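Local atomic coordinates of acetyl-CoA acetyltransferase (Bacillus anthracis, PDB entry 3SS6), a protein that probably catalyses the thiolase reaction, condensing two acetyl-CoA molecules to acetoacetyl-CoA and free coenzyme A, and the reverse cleavage. Residues M290-A295 and Y325-K330. Numbering follows the deposited sequence.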
loop_
_atom_site.group_PDB
_atom_site.type_symbol
_atom_site.label_atom_id
_atom_site.label_comp_id
_atom_site.label_asym_id
_atom_site.label_seq_id
_atom_site.Cartn_x
_atom_site.Cartn_y
_atom_site.Cartn_z
ATOM N N MET A 290 20.615 9.412 24.299
ATOM C CA MET A 290 19.669 10.523 24.384
ATOM C C MET A 290 18.962 10.623 25.738
ATOM O O MET A 290 18.537 11.703 26.141
ATOM C CB MET A 290 18.637 10.451 23.245
ATOM C CG MET A 290 17.692 9.248 23.306
ATOM S SD MET A 290 16.204 9.613 24.251
ATOM C CE MET A 290 15.636 7.938 24.609
ATOM N N GLY A 291 18.851 9.502 26.447
ATOM C CA GLY A 291 18.076 9.474 27.671
ATOM C C GLY A 291 18.650 10.332 28.786
ATOM O O GLY A 291 17.935 10.677 29.723
ATOM N N ILE A 292 19.933 10.676 28.677
ATOM C CA ILE A 292 20.626 11.470 29.705
ATOM C C ILE A 292 20.380 12.978 29.567
ATOM O O ILE A 292 20.775 13.770 30.429
ATOM C CB ILE A 292 22.140 11.215 29.688
ATOM C CG1 ILE A 292 22.765 11.566 31.040
ATOM C CG2 ILE A 292 22.814 12.000 28.559
ATOM C CD1 ILE A 292 22.204 10.746 32.194
ATOM N N GLY A 293 19.743 13.374 28.471
ATOM C CA GLY A 293 19.471 14.783 28.224
ATOM C C GLY A 293 19.049 15.636 29.414
ATOM O O GLY A 293 19.527 16.760 29.565
ATOM N N PRO A 294 18.119 15.136 30.243
ATOM C CA PRO A 294 17.672 15.994 31.347
ATOM C C PRO A 294 18.796 16.451 32.285
ATOM O O PRO A 294 18.652 17.503 32.894
ATOM C CB PRO A 294 16.664 15.113 32.093
ATOM C CG PRO A 294 16.113 14.199 31.000
ATOM C CD PRO A 294 17.298 13.913 30.119
ATOM N N ALA A 295 19.886 15.697 32.405
ATOM C CA ALA A 295 20.945 16.101 33.337
ATOM C C ALA A 295 21.558 17.463 32.973
ATOM O O ALA A 295 21.494 18.411 33.763
ATOM C CB ALA A 295 22.021 15.009 33.466
ATOM N N TYR A 325 15.375 6.883 33.119
ATOM C CA TYR A 325 15.113 7.670 34.317
ATOM C C TYR A 325 16.218 7.439 35.365
ATOM O O TYR A 325 16.740 8.381 35.973
ATOM C CB TYR A 325 13.738 7.359 34.937
ATOM C CG TYR A 325 13.719 7.939 36.322
ATOM C CD1 TYR A 325 13.558 9.303 36.506
ATOM C CD2 TYR A 325 13.978 7.147 37.437
ATOM C CE1 TYR A 325 13.617 9.867 37.763
ATOM C CE2 TYR A 325 14.033 7.707 38.708
ATOM C CZ TYR A 325 13.856 9.069 38.855
ATOM O OH TYR A 325 13.915 9.644 40.103
ATOM N N LEU A 326 16.569 6.176 35.580
ATOM C CA LEU A 326 17.574 5.832 36.582
ATOM C C LEU A 326 18.929 6.479 36.300
ATOM O O LEU A 326 19.621 6.901 37.228
ATOM C CB LEU A 326 17.699 4.314 36.719
ATOM C CG LEU A 326 16.542 3.690 37.511
ATOM C CD1 LEU A 326 16.368 2.216 37.167
ATOM C CD2 LEU A 326 16.780 3.863 39.013
ATOM N N ALA A 327 19.299 6.575 35.022
ATOM C CA ALA A 327 20.557 7.229 34.666
ATOM C C ALA A 327 20.526 8.693 35.087
ATOM O O ALA A 327 21.497 9.207 35.636
ATOM C CB ALA A 327 20.835 7.104 33.167
ATOM N N VAL A 328 19.410 9.364 34.828
ATOM C CA VAL A 328 19.253 10.760 35.241
ATOM C C VAL A 328 19.288 10.882 36.762
ATOM O O VAL A 328 19.975 11.742 37.307
ATOM C CB VAL A 328 17.939 11.364 34.714
ATOM C CG1 VAL A 328 17.735 12.764 35.263
ATOM C CG2 VAL A 328 17.959 11.403 33.186
ATOM N N GLU A 329 18.548 10.012 37.442
ATOM C CA GLU A 329 18.544 10.006 38.908
ATOM C C GLU A 329 19.948 9.852 39.501
ATOM O O GLU A 329 20.326 10.565 40.432
ATOM C CB GLU A 329 17.627 8.906 39.439
ATOM C CG GLU A 329 17.548 8.874 40.963
ATOM C CD GLU A 329 16.645 7.773 41.470
ATOM O OE1 GLU A 329 15.426 8.015 41.581
ATOM O OE2 GLU A 329 17.165 6.670 41.755
ATOM N N LYS A 330 20.719 8.912 38.963
ATOM C CA LYS A 330 22.085 8.686 39.418
ATOM C C LYS A 330 23.005 9.853 39.090
ATOM O O LYS A 330 23.809 10.266 39.923
ATOM C CB LYS A 330 22.638 7.387 38.825
ATOM C CG LYS A 330 21.907 6.142 39.328
ATOM C CD LYS A 330 22.336 4.893 38.578
ATOM C CE LYS A 330 21.538 3.677 39.023
ATOM N NZ LYS A 330 21.705 3.401 40.473
#
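Val328 sets its CG2 methyl over the Pro294 ring, with CG and CD of the proline both 4.0 Å from that one carbon. The contact lies in the C-terminal thiolase domain, part of the layered alpha/beta thiolase fold. It joins the 3-10 segment at 290-292 and Pro294 to helix 322-332. The Pro294 and Val328 side chains cross at about a right angle. Val328 carries most of the contact from the helix 322-332 side. Its CG1 is anti to the backbone N (chi1 175°), which leaves CG2 beside that N. Both methyls then reach the proline, and CG1 meets Pro294 CB at 4.1 Å.

Ile292 covers the neighbouring part of the helix. Its CG1 is anti to the backbone N (chi1 -157°), and this carries the chain out to Ala327. The CD1 methyl touches Ala327 CB at 4.0 Å and also rests against the Ala327 carbonyl, 3.8 Å from O. The more distant Val328 CG2 is 4.4 Å from Ile292 CD1. Tyr170 of helix 159-170 packs on both Ile292 and Ala327, so a third helix borders this apolar patch. Pro294 also rests on Ser378 and Cys380 of strand 374-381, which sets Pro294 beside the large mixed sheet.

Two backbone hydrogen bonds lie within 290-295, from Gly293 N to Met290 O and from Ala295 N to Ile292 O at 2.9 Å. Between the segments the packing is apolar, apart from two backbone carbonyls that meet methyl groups. The contact is buried, and five residues share it. Gly291 O has a weak hydrogen bond from Gln324 NE2, and the same oxygen lies 3.5 Å from Val328 CG2.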